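Local coordinates for cell wall surface anchor family protein (Streptococcus agalactiae serogroup V, PDB 3TVY) that forms the adhesive tip of Group B streptococcal pili, this piece being its magnesium-binding von Willebrand factor A-type domain, and probably mediates attachment to the host, at residues A[32-37]-A[125-130]; A[317-322]-A[345-350]. All blocks are in the same frame, centred on the assembly; numbering follows the deposited sequence.

Contact 1: residues A[32-37]-A[125-130]; sequences QRALKA and PKEAEH
The first turn of helix 33-49 meets the irregular segment 125-130 at two points, Ala34 beside Glu127 and Leu35 beside Lys126, where the CA atoms are 4.8 Å and 4.2 Å apart. No direct hydrogen bond joins the two backbones. Leu35 N and Lys126 O are 3.1 Å apart, but the angle is too poor for a bond. A water links the segments instead, placed to donate to both Ala34 O and Pro125 O, at 2.7 Å each, though it has more acceptors in reach than protons.

Ala34 is buried and points toward the loop. Ala34 CB packs on the main chain of Glu127, 3.5 Å from Glu127 CA. The first side-chain bond of Leu35 points away from the loop. With CG anti to the backbone N (chi1 -174°) and chi2 at 51°, Leu35 CD1 still lies against the start of the lysine chain, 3.7 Å from Lys126 CG. The two side chains cross at a slant, and only the aliphatic part of the lysine is used. Its NZ goes on to a salt bridge with Glu42.

Glu127 turns back on its own segment. Glu127 OE2 accepts from Ala128 N at 2.8 Å through the anti lone pair, and also from Asn25 N. Two backbone N-H groups thus hold one carboxylate oxygen and tie this loop to the one before helix 27-30. Arg33 forms a salt bridge with Asp173, which binds magnesium with Ser20 and Ser22. The contact flanks this metal-ion-dependent adhesion site (MIDAS), whose DxSxS motif is Asp18, Ser20 and Ser22.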
loop_
_atom_site.group_PDB
_atom_site.type_symbol
_atom_site.label_atom_id
_atom_site.label_comp_id
_atom_site.label_asym_id
_atom_site.label_seq_id
_atom_site.Cartn_x
_atom_site.Cartn_y
_atom_site.Cartn_z
ATOM N N GLN A 32 15.114 14.983 -1.744
ATOM C CA GLN A 32 15.850 13.725 -1.720
ATOM C C GLN A 32 15.312 12.742 -0.662
ATOM O O GLN A 32 16.059 12.260 0.190
ATOM C CB GLN A 32 17.343 14.007 -1.501
ATOM C CG GLN A 32 18.024 14.685 -2.681
ATOM C CD GLN A 32 19.475 14.927 -2.389
ATOM O OE1 GLN A 32 19.790 15.567 -1.387
ATOM N NE2 GLN A 32 20.369 14.387 -3.218
ATOM N N ARG A 33 14.011 12.454 -0.737
ATOM C CA ARG A 33 13.358 11.593 0.237
ATOM C C ARG A 33 13.978 10.172 0.293
ATOM O O ARG A 33 14.349 9.718 1.372
ATOM C CB ARG A 33 11.860 11.533 -0.037
ATOM C CG ARG A 33 11.139 12.853 0.147
ATOM C CD ARG A 33 9.657 12.634 0.027
ATOM N NE ARG A 33 8.891 13.811 0.451
ATOM C CZ ARG A 33 7.585 13.946 0.261
ATOM N NH1 ARG A 33 6.896 12.987 -0.341
ATOM N NH2 ARG A 33 6.963 15.041 0.675
ATOM N N ALA A 34 14.105 9.493 -0.850
ATOM C CA ALA A 34 14.688 8.144 -0.891
ATOM C C ALA A 34 16.142 8.088 -0.398
ATOM O O ALA A 34 16.509 7.143 0.305
ATOM C CB ALA A 34 14.585 7.516 -2.308
ATOM N N LEU A 35 16.964 9.052 -0.812
ATOM C CA LEU A 35 18.358 9.138 -0.335
ATOM C C LEU A 35 18.411 9.228 1.186
ATOM O O LEU A 35 19.041 8.387 1.840
ATOM C CB LEU A 35 19.108 10.339 -0.946
ATOM C CG LEU A 35 20.613 10.484 -0.661
ATOM C CD1 LEU A 35 21.381 9.187 -0.971
ATOM C CD2 LEU A 35 21.228 11.645 -1.425
ATOM N N LYS A 36 17.721 10.241 1.716
ATOM C CA LYS A 36 17.737 10.588 3.128
ATOM C C LYS A 36 17.077 9.529 3.987
ATOM O O LYS A 36 17.598 9.181 5.057
ATOM C CB LYS A 36 17.075 11.946 3.374
ATOM C CG LYS A 36 17.808 13.174 2.735
ATOM C CD LYS A 36 19.279 13.107 3.007
ATOM C CE LYS A 36 20.066 14.154 2.239
ATOM N NZ LYS A 36 20.022 15.450 2.915
ATOM N N ALA A 37 15.924 9.035 3.534
ATOM C CA ALA A 37 15.271 7.879 4.189
ATOM C C ALA A 37 16.197 6.662 4.226
ATOM O O ALA A 37 16.314 6.010 5.259
ATOM C CB ALA A 37 13.971 7.517 3.464
ATOM N N PRO A 125 17.354 0.860 -0.478
ATOM C CA PRO A 125 17.253 1.771 -1.631
ATOM C C PRO A 125 17.609 3.206 -1.260
ATOM O O PRO A 125 17.282 3.664 -0.158
ATOM C CB PRO A 125 15.767 1.683 -2.033
ATOM C CG PRO A 125 15.056 1.222 -0.830
ATOM C CD PRO A 125 16.037 0.326 -0.074
ATOM N N LYS A 126 18.252 3.905 -2.196
ATOM C CA LYS A 126 18.568 5.325 -2.047
ATOM C C LYS A 126 17.879 6.182 -3.107
ATOM O O LYS A 126 18.112 7.383 -3.193
ATOM C CB LYS A 126 20.082 5.541 -2.149
ATOM C CG LYS A 126 20.849 5.516 -0.814
ATOM C CD LYS A 126 20.937 4.149 -0.203
ATOM C CE LYS A 126 21.359 4.229 1.254
ATOM N NZ LYS A 126 22.830 4.423 1.311
ATOM N N GLU A 127 17.045 5.555 -3.924
ATOM C CA GLU A 127 16.336 6.226 -5.002
ATOM C C GLU A 127 15.029 5.468 -5.224
ATOM O O GLU A 127 14.931 4.303 -4.842
ATOM C CB GLU A 127 17.180 6.236 -6.294
ATOM C CG GLU A 127 16.509 6.926 -7.488
ATOM C CD GLU A 127 16.141 8.370 -7.195
ATOM O OE1 GLU A 127 16.885 9.247 -7.672
ATOM O OE2 GLU A 127 15.124 8.632 -6.479
ATOM N N ALA A 128 14.036 6.138 -5.805
ATOM C CA ALA A 128 12.740 5.508 -6.225
ATOM C C ALA A 128 12.565 5.630 -7.751
ATOM O O ALA A 128 13.354 6.326 -8.392
ATOM C CB ALA A 128 11.567 6.153 -5.476
ATOM N N GLU A 129 11.580 4.947 -8.347
ATOM C CA GLU A 129 11.412 5.014 -9.829
ATOM C C GLU A 129 11.091 6.432 -10.295
ATOM O O GLU A 129 10.494 7.204 -9.548
ATOM C CB GLU A 129 10.362 4.016 -10.360
ATOM C CG GLU A 129 10.651 2.539 -10.058
ATOM C CD GLU A 129 11.998 2.041 -10.593
ATOM O OE1 GLU A 129 12.541 2.607 -11.570
ATOM O OE2 GLU A 129 12.517 1.060 -10.040
ATOM N N HIS A 130 11.523 6.760 -11.518
ATOM C CA HIS A 130 11.316 8.076 -12.137
ATOM C C HIS A 130 10.279 7.908 -13.261
ATOM O O HIS A 130 10.252 6.882 -13.945
ATOM C CB HIS A 130 12.657 8.602 -12.697
ATOM C CG HIS A 130 12.602 10.018 -13.206
ATOM N ND1 HIS A 130 13.388 11.025 -12.687
ATOM C CD2 HIS A 130 11.876 10.587 -14.198
ATOM C CE1 HIS A 130 13.127 12.160 -13.315
ATOM N NE2 HIS A 130 12.214 11.919 -14.239
HETATM O O HOH W 1 14.957 4.946 0.485
#

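Contact 2: residues A[317-322]-A[345-350]; sequences GYDIFT and ISSKTE
Ile320 of strand 319-325, in the central parallel sheet of the von Willebrand factor A-type fold, packs here against Ser347 in the turn that follows helix 335-344. That turn leads into strand 352-355, the neighbouring strand of the same sheet, so the contact lies within a beta-alpha-beta crossover.

Two hydrogen bonds pair Ile320 with Ser347. Ile320 N donates to Ser347 OG at 2.9 Å and an almost straight 172°. In return Ser347 N donates to Ile320 O at 3.2 Å, tilted 22° from the carbonyl plane. Ser347 OG sits between its own backbone N and carbonyl carbon (chi1 66°), which turns it to the strand N-H. Further along, Thr322 OG1 and Ser346 OG are 2.7 Å apart. Which acceptor takes the threonine proton is not settled, and Ser346 OG also bonds to Met342 O in the preceding helix.

Van der Waals contact is centred on Ile320. Its CB and CG1 lie over Ser347 CB, while CG2, anti to the backbone N, reaches the carbonyl of Ile345. Ser347 CB also comes close to the carbonyl oxygen of Tyr318. Ile345 itself turns to helix 145-159, touching Thr145 and Leu149.

Three waters bridge the segments. Asp319 and Lys348 lie side by side and point the same way, with Asp319 OD1 and Lys348 NZ 4.1 Å apart, beyond a salt bridge. Two waters span them, each donating to the carboxylate and accepting from Lys348 NZ. One of these also meets Ser347 OG at 2.8 Å, so the serine hydroxyl joins the strand to the solvent bridge. The third water donates to Ile345 O at 2.8 Å and lies at the same distance from Thr322 OG1.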
loop_
_atom_site.group_PDB
_atom_site.type_symbol
_atom_site.label_atom_id
_atom_site.label_comp_id
_atom_site.label_asym_id
_atom_site.label_seq_id
_atom_site.Cartn_x
_atom_site.Cartn_y
_atom_site.Cartn_z
ATOM N N GLY A 317 1.670 -6.942 21.194
ATOM C CA GLY A 317 2.570 -6.173 22.054
ATOM C C GLY A 317 3.844 -5.537 21.484
ATOM O O GLY A 317 4.708 -5.089 22.262
ATOM N N TYR A 318 4.006 -5.476 20.165
ATOM C CA TYR A 318 5.245 -4.885 19.636
ATOM C C TYR A 318 5.335 -3.383 19.904
ATOM O O TYR A 318 4.299 -2.703 19.997
ATOM C CB TYR A 318 5.389 -5.058 18.115
ATOM C CG TYR A 318 5.086 -6.391 17.501
ATOM C CD1 TYR A 318 5.325 -7.588 18.186
ATOM C CD2 TYR A 318 4.604 -6.451 16.184
ATOM C CE1 TYR A 318 5.056 -8.819 17.588
ATOM C CE2 TYR A 318 4.334 -7.656 15.584
ATOM C CZ TYR A 318 4.561 -8.850 16.291
ATOM O OH TYR A 318 4.299 -10.060 15.702
ATOM N N ASP A 319 6.558 -2.855 19.968
ATOM C CA ASP A 319 6.736 -1.404 19.819
ATOM C C ASP A 319 6.870 -1.038 18.351
ATOM O O ASP A 319 7.801 -1.489 17.673
ATOM C CB ASP A 319 7.965 -0.905 20.581
ATOM C CG ASP A 319 7.817 -1.079 22.082
ATOM O OD1 ASP A 319 7.063 -0.297 22.697
ATOM O OD2 ASP A 319 8.463 -1.992 22.623
ATOM N N ILE A 320 5.964 -0.179 17.878
ATOM C CA ILE A 320 5.889 0.173 16.455
ATOM C C ILE A 320 5.961 1.680 16.324
ATOM O O ILE A 320 5.119 2.411 16.857
ATOM C CB ILE A 320 4.605 -0.386 15.785
ATOM C CG1 ILE A 320 4.476 -1.882 16.036
ATOM C CG2 ILE A 320 4.582 -0.111 14.270
ATOM C CD1 ILE A 320 3.107 -2.417 15.728
ATOM N N PHE A 321 6.990 2.139 15.611
ATOM C CA PHE A 321 7.232 3.567 15.469
ATOM C C PHE A 321 7.084 3.925 14.015
ATOM O O PHE A 321 7.502 3.165 13.152
ATOM C CB PHE A 321 8.654 3.900 15.952
ATOM C CG PHE A 321 8.925 3.502 17.392
ATOM C CD1 PHE A 321 8.379 4.242 18.452
ATOM C CD2 PHE A 321 9.739 2.414 17.683
ATOM C CE1 PHE A 321 8.634 3.914 19.799
ATOM C CE2 PHE A 321 10.016 2.061 19.040
ATOM C CZ PHE A 321 9.459 2.814 20.092
ATOM N N THR A 322 6.503 5.079 13.733
ATOM C CA THR A 322 6.275 5.492 12.349
ATOM C C THR A 322 6.805 6.898 12.132
ATOM O O THR A 322 6.420 7.805 12.850
ATOM C CB THR A 322 4.740 5.481 12.027
ATOM O OG1 THR A 322 4.210 4.200 12.349
ATOM C CG2 THR A 322 4.475 5.765 10.539
ATOM N N ILE A 345 -1.681 3.097 12.909
ATOM C CA ILE A 345 -0.776 1.982 12.583
ATOM C C ILE A 345 0.575 2.017 13.355
ATOM O O ILE A 345 1.557 1.339 12.992
ATOM C CB ILE A 345 -0.574 1.756 11.037
ATOM C CG1 ILE A 345 0.134 2.939 10.364
ATOM C CG2 ILE A 345 -1.923 1.411 10.358
ATOM C CD1 ILE A 345 0.749 2.635 8.986
ATOM N N SER A 346 0.579 2.797 14.420
ATOM C CA SER A 346 1.693 2.870 15.350
ATOM C C SER A 346 1.175 2.293 16.659
ATOM O O SER A 346 -0.054 2.230 16.877
ATOM C CB SER A 346 2.170 4.314 15.500
ATOM O OG SER A 346 2.391 4.944 14.232
ATOM N N SER A 347 2.087 1.861 17.520
ATOM C CA SER A 347 1.684 1.125 18.708
ATOM C C SER A 347 1.172 2.051 19.818
ATOM O O SER A 347 0.500 1.598 20.739
ATOM C CB SER A 347 2.775 0.157 19.188
ATOM O OG SER A 347 3.941 0.803 19.657
ATOM N N LYS A 348 1.534 3.328 19.724
ATOM C CA LYS A 348 0.940 4.408 20.527
ATOM C C LYS A 348 0.775 5.607 19.600
ATOM O O LYS A 348 1.469 5.720 18.571
ATOM C CB LYS A 348 1.854 4.843 21.715
ATOM C CG LYS A 348 2.210 3.773 22.772
ATOM C CD LYS A 348 3.171 4.341 23.805
ATOM C CE LYS A 348 3.467 3.350 24.925
ATOM N NZ LYS A 348 4.351 2.290 24.381
ATOM N N THR A 349 -0.102 6.525 19.990
ATOM C CA THR A 349 -0.346 7.751 19.215
ATOM C C THR A 349 0.911 8.605 19.114
ATOM O O THR A 349 1.193 9.174 18.050
ATOM C CB THR A 349 -1.501 8.595 19.830
ATOM O OG1 THR A 349 -2.675 7.791 19.893
ATOM C CG2 THR A 349 -1.819 9.788 18.955
ATOM N N GLU A 350 1.670 8.681 20.213
ATOM C CA GLU A 350 2.907 9.458 20.217
ATOM C C GLU A 350 4.034 8.787 19.422
ATOM O O GLU A 350 5.089 9.360 19.269
ATOM C CB GLU A 350 3.383 9.807 21.650
ATOM C CG GLU A 350 3.821 8.639 22.505
ATOM C CD GLU A 350 2.692 8.087 23.395
ATOM O OE1 GLU A 350 2.989 7.709 24.558
ATOM O OE2 GLU A 350 1.507 8.042 22.943
HETATM O O HOH W 2 6.476 2.515 22.381
HETATM O O HOH W 3 4.219 0.276 22.363
HETATM O O HOH W 4 3.563 1.732 11.150
#

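How the contacts relate
Contact 1 closes before contact 2 opens along the chain. Their centres are about 24 Å apart, their nearest atoms about 11 Å, and they do not touch. Both belong to the von Willebrand factor A-type domain and are related through its parallel sheet. Contact 2 includes strand 319-325, next to edge strand 352-355. Contact 1 reaches the sheet at Leu17 of strand 11-18, with strand 165-172 lying between 11-18 and 319-325. The side chain of Ala128 is about 8 Å from the bound magnesium ion, that of Thr322 about 12 Å. Thus contact 1 sets the start of helix 33-49 against loop 125-130 near the metal site, and contact 2 fastens strand 319-325 to the loop after helix 335-344.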